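Local coordinates for protein Crov588 (Cafeteriavirus, PDB 6NYR) that is of unknown function but forms a circular leucine-rich-repeat ring of FNIP repeats, a build consistent with a scaffold for binding other molecules, at residues 244-249 / 267-272; 251-256 / 273-278. All blocks are in the same frame, centred on the assembly; numbering follows the deposited sequence.

Contact 1. Residues 244-249 / 267-272; sequences ITENVL and TENVLP
Apolar side chains carry most of the meeting between 244-249 and 267-272, two successive copies of the same loop. Val270 works as the wedge: its CG1, anti to the backbone N (chi1 176°), reaches the earlier loop and rests 3.6 Å from CG2 of Ile244, the two side chains crossing obliquely. CG2 of Val270 lies beside its own backbone N and faces the Ile244-Thr245 backbone. Leu249 makes the second apolar group. Its CB sits 3.7 Å from CD of Pro272, the leucine chain crossing the proline ring at about a right angle, while the tip of its extended side chain, CD1, comes 4.1 Å from CD2 of Leu271.

Carbon against backbone oxygen is the other recurring theme. Ile244 O faces both methyls of Val270, and Val270 O faces CD1 of Leu249 at 3.3 Å.

Nearer solvent, Glu246 and Asn269 run side by side and point the same way. The glutamate CG, anti to its backbone N, packs 3.6 Å from CB of Asn269, and its carboxylate is turned 25° from the amide plane. Glu246 CG also lies 3.2 Å from the backbone O of Asn269, and the carboxylate OE2 comes 3.7 Å from Asn269 CB, a contact with carbon and not a polar bond.

A type II beta turn from Thr245 to Val248 curls the earlier loop. Both segments belong to the outer rim of the leucine-rich-repeat ring: 244-249 leads into strand 255-257, whereas 267-272 leads into strand 277-279; Val248 touches Ile222 on one side, and Leu271 reaches Pro294 on the other.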
loop_
_atom_site.group_PDB
_atom_site.type_symbol
_atom_site.label_atom_id
_atom_site.label_comp_id
_atom_site.label_asym_id
_atom_site.label_seq_id
_atom_site.Cartn_x
_atom_site.Cartn_y
_atom_site.Cartn_z
ATOM N N ILE A 244 5.140 35.939 5.308
ATOM C CA ILE A 244 4.574 36.101 3.976
ATOM C C ILE A 244 3.594 37.260 4.052
ATOM O O ILE A 244 2.541 37.159 4.695
ATOM C CB ILE A 244 3.885 34.821 3.490
ATOM C CG1 ILE A 244 4.880 33.666 3.524
ATOM C CG2 ILE A 244 3.338 35.023 2.085
ATOM C CD1 ILE A 244 4.297 32.337 3.109
ATOM N N THR A 245 3.940 38.362 3.395
ATOM C CA THR A 245 3.144 39.577 3.450
ATOM C C THR A 245 2.187 39.622 2.256
ATOM O O THR A 245 2.003 38.639 1.538
ATOM C CB THR A 245 4.063 40.792 3.498
ATOM O OG1 THR A 245 4.864 40.830 2.308
ATOM C CG2 THR A 245 4.977 40.720 4.716
ATOM N N GLU A 246 1.537 40.763 2.054
ATOM C CA GLU A 246 0.568 40.917 0.981
ATOM C C GLU A 246 1.240 40.829 -0.382
ATOM O O GLU A 246 2.380 41.264 -0.563
ATOM C CB GLU A 246 -0.145 42.260 1.134
ATOM C CG GLU A 246 -1.551 42.323 0.570
ATOM C CD GLU A 246 -2.287 43.588 0.993
ATOM O OE1 GLU A 246 -1.957 44.139 2.065
ATOM O OE2 GLU A 246 -3.187 44.030 0.249
ATOM N N ASN A 247 0.525 40.237 -1.339
ATOM C CA ASN A 247 0.879 40.295 -2.754
ATOM C C ASN A 247 2.192 39.585 -3.076
ATOM O O ASN A 247 2.879 39.956 -4.032
ATOM C CB ASN A 247 0.952 41.748 -3.249
ATOM C CG ASN A 247 -0.416 42.391 -3.392
ATOM O OD1 ASN A 247 -0.837 43.182 -2.546
ATOM N ND2 ASN A 247 -1.115 42.058 -4.471
ATOM N N VAL A 248 2.565 38.554 -2.324
ATOM C CA VAL A 248 3.723 37.730 -2.650
ATOM C C VAL A 248 3.292 36.357 -3.169
ATOM O O VAL A 248 3.937 35.789 -4.047
ATOM C CB VAL A 248 4.687 37.603 -1.450
ATOM C CG1 VAL A 248 3.958 37.705 -0.140
ATOM C CG2 VAL A 248 5.456 36.287 -1.536
ATOM N N LEU A 249 2.212 35.802 -2.627
ATOM C CA LEU A 249 1.680 34.556 -3.186
ATOM C C LEU A 249 0.840 34.871 -4.417
ATOM O O LEU A 249 -0.050 35.725 -4.346
ATOM C CB LEU A 249 0.836 33.813 -2.156
ATOM C CG LEU A 249 1.544 33.384 -0.871
ATOM C CD1 LEU A 249 0.566 32.740 0.100
ATOM C CD2 LEU A 249 2.688 32.433 -1.190
ATOM N N THR A 267 -1.857 37.332 8.042
ATOM C CA THR A 267 -2.865 38.376 8.090
ATOM C C THR A 267 -3.742 38.291 6.838
ATOM O O THR A 267 -3.699 37.311 6.089
ATOM C CB THR A 267 -2.203 39.745 8.224
ATOM O OG1 THR A 267 -1.542 40.083 6.999
ATOM C CG2 THR A 267 -1.185 39.734 9.350
ATOM N N GLU A 268 -4.551 39.321 6.603
ATOM C CA GLU A 268 -5.495 39.328 5.499
ATOM C C GLU A 268 -4.783 39.646 4.187
ATOM O O GLU A 268 -3.722 40.274 4.161
ATOM C CB GLU A 268 -6.597 40.359 5.747
ATOM C CG GLU A 268 -7.187 40.318 7.144
ATOM C CD GLU A 268 -8.163 41.453 7.396
ATOM O OE1 GLU A 268 -8.699 42.012 6.414
ATOM O OE2 GLU A 268 -8.389 41.789 8.578
ATOM N N ASN A 269 -5.386 39.198 3.085
ATOM C CA ASN A 269 -4.870 39.459 1.742
ATOM C C ASN A 269 -3.492 38.842 1.528
ATOM O O ASN A 269 -2.711 39.315 0.698
ATOM C CB ASN A 269 -4.817 40.962 1.442
ATOM C CG ASN A 269 -6.190 41.574 1.263
ATOM O OD1 ASN A 269 -6.780 41.489 0.185
ATOM N ND2 ASN A 269 -6.703 42.201 2.315
ATOM N N VAL A 270 -3.180 37.782 2.264
ATOM C CA VAL A 270 -1.942 37.034 2.065
ATOM C C VAL A 270 -2.194 35.713 1.349
ATOM O O VAL A 270 -1.477 35.359 0.414
ATOM C CB VAL A 270 -1.234 36.807 3.421
ATOM C CG1 VAL A 270 0.011 35.952 3.240
ATOM C CG2 VAL A 270 -0.886 38.135 4.073
ATOM N N LEU A 271 -3.207 34.983 1.768
ATOM C CA LEU A 271 -3.583 33.729 1.132
ATOM C C LEU A 271 -4.485 34.014 -0.061
ATOM O O LEU A 271 -5.614 34.479 0.110
ATOM C CB LEU A 271 -4.287 32.801 2.135
ATOM C CG LEU A 271 -3.450 32.375 3.335
ATOM C CD1 LEU A 271 -4.287 31.559 4.306
ATOM C CD2 LEU A 271 -2.230 31.595 2.883
ATOM N N PRO A 272 -4.029 33.755 -1.286
ATOM C CA PRO A 272 -4.870 34.072 -2.451
ATOM C C PRO A 272 -6.157 33.263 -2.438
ATOM O O PRO A 272 -6.171 32.101 -2.035
ATOM C CB PRO A 272 -3.988 33.704 -3.650
ATOM C CG PRO A 272 -3.032 32.682 -3.119
ATOM C CD PRO A 272 -2.783 33.057 -1.674
#

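Contact 2. Residues 251-256 / 273-278; sequences NSLTYL and NSLTHI
Tyr255 and His277 lie face to face in an offset stack, their centroids 4.1 Å apart and their planes only 7° from parallel. The tyrosine CZ stands over the centre of the imidazole, whereas His277 CG lies toward the rim of the phenol ring, and His277 CB adds a CH-pi contact to the same phenol face. Both CG atoms are anti to their carbonyl carbons, so the side chains run alongside each other.

At the edge of the imidazole, near its plane, Thr254 O takes two backbone N-H groups: Thr276 N at 2.9 Å, on a lone pair, and His277 N at 3.0 Å, nearly along the C=O axis. Leu256 N then donates to His277 O (3.0 Å, 158° at the hydrogen), in the carbonyl plane. These bonds join strands 255-257 and 277-279 in parallel register, the strand ladder of the leucine-rich-repeat solenoid, with Tyr255 and His277 on one face and Leu256 and Ile278 on the buried one. Inside, Leu275 CD2 rests against both leucines of the neighbouring segment, 3.7 Å from Leu253 CG and from Leu256 CB.

Ser274 OG, held between its backbone N and carbonyl carbon (chi1 45°), donates to Leu253 O at 2.8 Å from above the carbonyl plane. Thr276 OG1 lies in the imidazole plane and hydrogen-bonds His277 ND1 at 3.0 Å, which would fix the ring's rotation. One repeat back, Ser252 OG bonds Asn229 O and Leu231 O, and Thr254 OG1 bonds Thr232 O; on the far side His277 stacks on His299.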
loop_
_atom_site.group_PDB
_atom_site.type_symbol
_atom_site.label_atom_id
_atom_site.label_comp_id
_atom_site.label_asym_id
_atom_site.label_seq_id
_atom_site.Cartn_x
_atom_site.Cartn_y
_atom_site.Cartn_z
ATOM N N ASN A 251 -1.932 34.838 -7.474
ATOM C CA ASN A 251 -3.380 34.672 -7.492
ATOM C C ASN A 251 -3.834 33.430 -8.240
ATOM O O ASN A 251 -5.039 33.259 -8.452
ATOM C CB ASN A 251 -3.998 35.927 -8.105
ATOM C CG ASN A 251 -3.987 37.108 -7.148
ATOM O OD1 ASN A 251 -4.222 36.956 -5.947
ATOM N ND2 ASN A 251 -3.677 38.290 -7.672
ATOM N N SER A 252 -2.901 32.569 -8.633
ATOM C CA SER A 252 -3.199 31.324 -9.329
ATOM C C SER A 252 -2.983 30.092 -8.458
ATOM O O SER A 252 -3.279 28.975 -8.895
ATOM C CB SER A 252 -2.331 31.226 -10.587
ATOM O OG SER A 252 -1.009 31.669 -10.321
ATOM N N LEU A 253 -2.478 30.269 -7.238
ATOM C CA LEU A 253 -2.076 29.146 -6.399
ATOM C C LEU A 253 -3.283 28.334 -5.941
ATOM O O LEU A 253 -4.268 28.889 -5.444
ATOM C CB LEU A 253 -1.300 29.669 -5.192
ATOM C CG LEU A 253 -0.322 28.741 -4.479
ATOM C CD1 LEU A 253 0.788 28.273 -5.382
ATOM C CD2 LEU A 253 0.245 29.477 -3.253
ATOM N N THR A 254 -3.197 27.012 -6.101
ATOM C CA THR A 254 -4.241 26.108 -5.637
ATOM C C THR A 254 -3.810 25.189 -4.503
ATOM O O THR A 254 -4.657 24.797 -3.700
ATOM C CB THR A 254 -4.746 25.237 -6.797
ATOM O OG1 THR A 254 -3.660 24.472 -7.338
ATOM C CG2 THR A 254 -5.349 26.105 -7.894
ATOM N N TYR A 255 -2.532 24.819 -4.429
ATOM C CA TYR A 255 -2.014 23.961 -3.370
ATOM C C TYR A 255 -0.887 24.682 -2.639
ATOM O O TYR A 255 0.071 25.144 -3.271
ATOM C CB TYR A 255 -1.488 22.631 -3.932
ATOM C CG TYR A 255 -2.553 21.637 -4.343
ATOM C CD1 TYR A 255 -3.484 21.954 -5.323
ATOM C CD2 TYR A 255 -2.612 20.371 -3.770
ATOM C CE1 TYR A 255 -4.455 21.049 -5.706
ATOM C CE2 TYR A 255 -3.579 19.458 -4.149
ATOM C CZ TYR A 255 -4.498 19.802 -5.119
ATOM O OH TYR A 255 -5.461 18.895 -5.498
ATOM N N LEU A 256 -0.988 24.757 -1.311
ATOM C CA LEU A 256 0.030 25.385 -0.473
ATOM C C LEU A 256 0.358 24.453 0.683
ATOM O O LEU A 256 -0.535 24.079 1.451
ATOM C CB LEU A 256 -0.447 26.739 0.061
ATOM C CG LEU A 256 0.466 27.447 1.064
ATOM C CD1 LEU A 256 1.738 27.945 0.381
ATOM C CD2 LEU A 256 -0.247 28.596 1.768
ATOM N N ASN A 273 -7.245 33.895 -2.883
ATOM C CA ASN A 273 -8.553 33.254 -2.853
ATOM C C ASN A 273 -8.637 32.024 -3.745
ATOM O O ASN A 273 -9.615 31.273 -3.642
ATOM C CB ASN A 273 -9.625 34.267 -3.267
ATOM C CG ASN A 273 -9.968 35.235 -2.157
ATOM O OD1 ASN A 273 -10.019 34.856 -0.986
ATOM N ND2 ASN A 273 -10.206 36.493 -2.515
ATOM N N SER A 274 -7.642 31.794 -4.604
ATOM C CA SER A 274 -7.650 30.629 -5.479
ATOM C C SER A 274 -7.305 29.333 -4.756
ATOM O O SER A 274 -7.584 28.251 -5.288
ATOM C CB SER A 274 -6.656 30.843 -6.626
ATOM O OG SER A 274 -5.425 31.359 -6.133
ATOM N N LEU A 275 -6.713 29.409 -3.567
ATOM C CA LEU A 275 -6.231 28.208 -2.899
ATOM C C LEU A 275 -7.380 27.269 -2.553
ATOM O O LEU A 275 -8.377 27.677 -1.950
ATOM C CB LEU A 275 -5.465 28.583 -1.629
ATOM C CG LEU A 275 -4.008 29.017 -1.783
ATOM C CD1 LEU A 275 -3.496 29.598 -0.461
ATOM C CD2 LEU A 275 -3.126 27.862 -2.233
ATOM N N THR A 276 -7.227 26.001 -2.930
ATOM C CA THR A 276 -8.163 24.954 -2.544
ATOM C C THR A 276 -7.618 24.042 -1.455
ATOM O O THR A 276 -8.398 23.540 -0.637
ATOM C CB THR A 276 -8.541 24.104 -3.764
ATOM O OG1 THR A 276 -7.352 23.658 -4.430
ATOM C CG2 THR A 276 -9.398 24.911 -4.731
ATOM N N HIS A 277 -6.306 23.814 -1.425
ATOM C CA HIS A 277 -5.681 22.925 -0.456
ATOM C C HIS A 277 -4.612 23.667 0.334
ATOM O O HIS A 277 -3.696 24.257 -0.251
ATOM C CB HIS A 277 -5.050 21.709 -1.144
ATOM C CG HIS A 277 -6.038 20.797 -1.800
ATOM N ND1 HIS A 277 -6.865 21.205 -2.825
ATOM C CD2 HIS A 277 -6.336 19.497 -1.570
ATOM C CE1 HIS A 277 -7.627 20.195 -3.201
ATOM N NE2 HIS A 277 -7.327 19.147 -2.457
ATOM N N ILE A 278 -4.729 23.633 1.660
ATOM C CA ILE A 278 -3.713 24.170 2.558
ATOM C C ILE A 278 -3.315 23.086 3.548
ATOM O O ILE A 278 -4.175 22.483 4.198
ATOM C CB ILE A 278 -4.207 25.420 3.312
ATOM C CG1 ILE A 278 -4.407 26.578 2.332
ATOM C CG2 ILE A 278 -3.230 25.812 4.414
ATOM C CD1 ILE A 278 -5.035 27.807 2.942
#

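Both contacts join the same two neighbouring FNIP repeats, and 244-249 and 267-272 run on almost directly into 251-256 and 273-278. Contact 1 lies on the outer rim of the ring and relies on apolar packing, its centre about 38 Å from the centre of the chain; contact 2, whose centre is about 29 Å from it, adds strand hydrogen bonds, a hydroxyl-carbonyl bond and stacked rings, and buries more surface (517 against 343 Å²). Each has a buried part and an exposed one: Glu246 and Asn269 edge contact 1, Tyr255 contact 2. Their apolar sides merge where Leu271 CD2 meets Leu256 CD2 at 3.8 Å and Pro272 packs on Leu253, giving a shared interior between strands and outer loops.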